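Local coordinates for protein putative hydrolase (Chromobacterium violaceum, PDB 3MCW) that probably acts as a hydrolase of the isochorismatase family, related to the nicotinamidases, at residues A[43-48]-A[80-85]; A[126-131]-A[172-177]. All coordinates share one frame; numbering follows the deposited sequence.

Contact 1 (A[43-48]-A[80-85]); sequences GLLQAW and PEVEPR
L45, on helix 37-51, presses one methyl group against V82 in the loop that leads from strand 55-60 to strand 89-93, and this apolar touch carries the contact. CG of L45 stands anti to the backbone N (chi1 -180°), which swings it out toward the loop, and chi2 of 53° then turns CD2 onto V82. The methyl lands mainly on the backbone of the loop: L45 CD2 is 3.7 Å from V82 CA and 4.0 Å from V82 C. From the same methyl, V82 CB is 4.1 Å away and V82 CG1 4.2 Å, so the valine meets the leucine with the base of its side chain. Leucine suits a helix position that must reach a partner, while a short, branched valine lets the loop come close.

No hydrogen bond joins the two segments directly. One turn further along, R49 supplies a polar tie, donating from NH2 to the carbonyl oxygen of E83, whose CB is directed away from the helix, as befits an exposed glutamate. R85 N is bonded to the carboxylate of E88.

Around this touch, L45 also rests on L55 and H57 of strand 55-60, and V82 on M20. L44 and W48 turn to L15 of strand 14-18 and I187 of helix 184-191, so helix 37-51 lies against the sheet with helix 184-191 alongside it.

Contact 2 (A[126-131]-A[172-177]); sequences SVEATV and ANLDGE
L174, the last residue of helix 163-174, leans on E128 and V131 of helix 123-136, pairing two helices on one face of the sheet in the three-layer α/β/α sandwich of the isochorismatase family. At its root, CB points at the other helix without touching it. CG then stands anti to the carbonyl carbon (chi1 -71°), and CD2 makes the closest contacts, 4.0 Å from V131 CG1 and 4.0 Å from E128 CG, with CD1 a looser neighbour of E128 CG at 4.2 Å. The CD2 methyl thus bridges residues three apart, one turn along the helix. The side chain also packs on L143, C179 and R132. Leucine fits because it is long enough to span the gap; valine offers a compact methyl, and glutamate an aliphatic stem below its charge.

That charge is well provided for despite being buried. S170 OG is hydrogen-bonded to E128 OE1, and R132 forms a salt bridge to OE2. A water gives its proton to E128 OE2 at 2.7 Å and accepts from N173 ND2 at 2.7 Å, a water-mediated link between the helices beside the direct S170–E128 bond. Beyond the helix, E177 OE2 bonds to N96 and N125 of the second subunit. Within helix 123-136, the carbonyl oxygen of S126 accepts twice, from T130 N and, at 2.8 Å, from T130 OG1, which approach from opposite faces of the carbonyl plane.

From the N terminus the chain lays down strand 14-18 and helix 37-51, and contact 1 then closes a loop of 31 residues that includes strand 55-60, bringing the helix against the approach to edge strand 89-93. Helix 104-111 and strand 115-121 follow before contact 2 opens on helix 123-136. Its longer loop, of 40 residues, takes in strand 140-149 and the small antiparallel pair 153-154 and 160-161, returning on helix 163-174. The two loops lie in series, neither enclosing nor crossing the other. The centres of contact 1 and contact 2 are about 23 Å apart, on opposite sides of the chain's centre, and contact 2 alone adjoins the second subunit.

Contact 1 (A[43-48]-A[80-85])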
# COMPACT_ATOMS: atom_id res chain seq x y z
N GLY A 43 21.49 -14.82 -1.49
CA GLY A 43 21.56 -15.89 -0.50
C GLY A 43 20.21 -16.60 -0.36
O GLY A 43 20.15 -17.82 -0.24
N LEU A 44 19.13 -15.83 -0.35
CA LEU A 44 17.80 -16.41 -0.28
C LEU A 44 17.52 -17.25 -1.56
O LEU A 44 17.06 -18.38 -1.48
CB LEU A 44 16.73 -15.35 -0.13
CG LEU A 44 16.71 -14.60 1.20
CD1 LEU A 44 15.77 -13.38 1.10
CD2 LEU A 44 16.32 -15.51 2.33
N LEU A 45 17.84 -16.69 -2.72
CA LEU A 45 17.57 -17.34 -4.00
C LEU A 45 18.34 -18.65 -4.09
O LEU A 45 17.80 -19.67 -4.52
CB LEU A 45 17.94 -16.39 -5.14
CG LEU A 45 17.74 -16.86 -6.57
CD1 LEU A 45 16.31 -17.36 -6.78
CD2 LEU A 45 18.16 -15.77 -7.54
N GLN A 46 19.61 -18.64 -3.70
CA GLN A 46 20.42 -19.85 -3.74
C GLN A 46 19.87 -20.93 -2.81
O GLN A 46 19.84 -22.11 -3.17
CB GLN A 46 21.88 -19.58 -3.37
CG GLN A 46 22.77 -20.82 -3.65
CD GLN A 46 24.18 -20.66 -3.19
OE1 GLN A 46 25.12 -20.79 -3.97
NE2 GLN A 46 24.36 -20.41 -1.92
N ALA A 47 19.44 -20.54 -1.61
CA ALA A 47 18.85 -21.48 -0.69
C ALA A 47 17.56 -22.08 -1.23
O ALA A 47 17.33 -23.30 -1.10
CB ALA A 47 18.63 -20.85 0.66
N TRP A 48 16.71 -21.25 -1.82
CA TRP A 48 15.46 -21.72 -2.41
C TRP A 48 15.74 -22.71 -3.52
O TRP A 48 15.07 -23.75 -3.62
CB TRP A 48 14.57 -20.55 -2.86
CG TRP A 48 13.39 -20.31 -1.96
CD1 TRP A 48 12.12 -20.69 -2.25
CD2 TRP A 48 13.36 -19.71 -0.66
NE1 TRP A 48 11.30 -20.38 -1.20
CE2 TRP A 48 12.03 -19.80 -0.21
CE3 TRP A 48 14.30 -19.08 0.17
CZ2 TRP A 48 11.61 -19.27 1.01
CZ3 TRP A 48 13.91 -18.60 1.41
CH2 TRP A 48 12.55 -18.68 1.81
N PRO A 80 22.48 -9.25 -12.19
CA PRO A 80 23.10 -10.55 -12.33
C PRO A 80 23.06 -11.38 -11.04
O PRO A 80 22.95 -12.61 -11.16
CB PRO A 80 24.54 -10.21 -12.73
CG PRO A 80 24.71 -8.77 -12.41
CD PRO A 80 23.40 -8.13 -12.45
N GLU A 81 23.04 -10.73 -9.87
CA GLU A 81 23.02 -11.41 -8.58
C GLU A 81 21.80 -12.29 -8.43
O GLU A 81 21.81 -13.24 -7.65
CB GLU A 81 23.04 -10.42 -7.40
CG GLU A 81 24.31 -9.65 -7.23
CD GLU A 81 24.31 -8.31 -7.93
OE1 GLU A 81 23.53 -8.10 -8.88
OE2 GLU A 81 25.13 -7.47 -7.53
N VAL A 82 20.71 -11.91 -9.10
CA VAL A 82 19.42 -12.57 -8.94
C VAL A 82 18.77 -12.88 -10.30
O VAL A 82 17.56 -12.96 -10.42
CB VAL A 82 18.47 -11.76 -8.04
CG1 VAL A 82 19.00 -11.78 -6.58
CG2 VAL A 82 18.29 -10.32 -8.56
N GLU A 83 19.60 -13.14 -11.29
CA GLU A 83 19.06 -13.43 -12.62
C GLU A 83 18.31 -14.77 -12.60
O GLU A 83 18.80 -15.77 -12.07
CB GLU A 83 20.17 -13.44 -13.69
CG GLU A 83 19.72 -13.66 -15.16
CD GLU A 83 20.90 -13.94 -16.08
OE1 GLU A 83 22.05 -13.64 -15.66
OE2 GLU A 83 20.69 -14.47 -17.19
N PRO A 84 17.11 -14.79 -13.21
CA PRO A 84 16.41 -16.07 -13.31
C PRO A 84 17.19 -17.09 -14.13
O PRO A 84 17.98 -16.75 -15.00
CB PRO A 84 15.09 -15.70 -13.98
CG PRO A 84 14.91 -14.23 -13.68
CD PRO A 84 16.29 -13.66 -13.72
N ARG A 85 16.87 -18.35 -13.89
CA ARG A 85 17.41 -19.46 -14.64
C ARG A 85 16.32 -20.22 -15.35
O ARG A 85 15.13 -20.00 -15.12
CB ARG A 85 18.20 -20.34 -13.71
CG ARG A 85 19.49 -19.67 -13.33
CD ARG A 85 20.27 -20.49 -12.36
NE ARG A 85 21.46 -19.77 -11.92
CZ ARG A 85 22.19 -20.12 -10.86
NH1 ARG A 85 21.95 -21.24 -10.17
NH2 ARG A 85 23.22 -19.38 -10.51

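Contact 2 (A[126-131]-A[172-177])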
# COMPACT_ATOMS: atom_id res chain seq x y z
N SER A 126 7.05 -0.47 -4.93
CA SER A 126 6.47 -1.73 -5.37
C SER A 126 6.47 -2.83 -4.32
O SER A 126 5.56 -3.67 -4.31
CB SER A 126 7.14 -2.20 -6.65
OG SER A 126 6.77 -1.37 -7.75
N VAL A 127 7.49 -2.88 -3.46
CA VAL A 127 7.48 -3.89 -2.40
C VAL A 127 6.29 -3.62 -1.45
O VAL A 127 5.48 -4.49 -1.22
CB VAL A 127 8.80 -3.95 -1.62
CG1 VAL A 127 8.69 -4.86 -0.45
CG2 VAL A 127 9.95 -4.40 -2.55
N GLU A 128 6.17 -2.40 -0.95
CA GLU A 128 5.08 -2.05 -0.05
C GLU A 128 3.72 -2.26 -0.73
O GLU A 128 2.81 -2.79 -0.07
CB GLU A 128 5.24 -0.63 0.44
CG GLU A 128 4.12 -0.18 1.36
CD GLU A 128 4.46 0.98 2.26
OE1 GLU A 128 5.59 1.50 2.22
OE2 GLU A 128 3.52 1.32 3.00
N ALA A 129 3.56 -1.86 -1.97
CA ALA A 129 2.26 -2.04 -2.64
C ALA A 129 1.88 -3.52 -2.70
O ALA A 129 0.74 -3.92 -2.44
CB ALA A 129 2.30 -1.47 -4.06
N THR A 130 2.87 -4.36 -3.02
CA THR A 130 2.66 -5.78 -3.13
C THR A 130 2.36 -6.41 -1.78
O THR A 130 1.46 -7.25 -1.67
CB THR A 130 3.87 -6.44 -3.82
OG1 THR A 130 4.04 -5.92 -5.14
CG2 THR A 130 3.70 -7.93 -3.93
N VAL A 131 3.13 -6.05 -0.76
CA VAL A 131 2.94 -6.62 0.56
C VAL A 131 1.61 -6.20 1.19
O VAL A 131 0.94 -7.01 1.81
CB VAL A 131 4.13 -6.31 1.50
CG1 VAL A 131 3.86 -6.76 2.90
CG2 VAL A 131 5.40 -6.95 0.96
N ALA A 172 7.68 -0.04 9.57
CA ALA A 172 6.79 0.14 10.71
C ALA A 172 5.32 0.07 10.30
O ALA A 172 4.50 -0.48 11.03
CB ALA A 172 7.09 1.44 11.42
N ASN A 173 4.99 0.66 9.17
CA ASN A 173 3.61 0.59 8.66
C ASN A 173 3.21 -0.81 8.22
O ASN A 173 2.04 -1.18 8.31
CB ASN A 173 3.40 1.59 7.52
CG ASN A 173 3.32 3.07 7.99
OD1 ASN A 173 3.05 3.35 9.18
ND2 ASN A 173 3.59 3.98 7.10
N LEU A 174 4.18 -1.58 7.75
CA LEU A 174 3.92 -2.92 7.25
C LEU A 174 3.85 -3.98 8.34
O LEU A 174 3.04 -4.91 8.25
CB LEU A 174 4.98 -3.30 6.21
CG LEU A 174 4.89 -2.57 4.88
CD1 LEU A 174 6.10 -2.83 4.01
CD2 LEU A 174 3.60 -3.01 4.13
N ASP A 175 4.73 -3.90 9.33
CA ASP A 175 4.86 -4.94 10.33
C ASP A 175 3.59 -5.05 11.15
O ASP A 175 3.00 -4.05 11.57
CB ASP A 175 6.05 -4.69 11.27
CG ASP A 175 6.29 -5.87 12.16
OD1 ASP A 175 6.52 -6.99 11.64
OD2 ASP A 175 6.16 -5.74 13.42
N GLY A 176 3.18 -6.30 11.41
CA GLY A 176 1.98 -6.60 12.21
C GLY A 176 0.71 -6.46 11.36
O GLY A 176 -0.07 -7.40 11.23
N GLU A 177 0.50 -5.31 10.77
CA GLU A 177 -0.72 -5.03 10.05
C GLU A 177 -0.82 -5.81 8.75
O GLU A 177 -1.90 -6.19 8.33
CB GLU A 177 -0.83 -3.51 9.80
CG GLU A 177 -2.17 -3.01 9.39
CD GLU A 177 -3.22 -2.97 10.50
OE1 GLU A 177 -2.95 -3.46 11.62
OE2 GLU A 177 -4.34 -2.43 10.25
O HOH W 1 4.46 3.31 4.63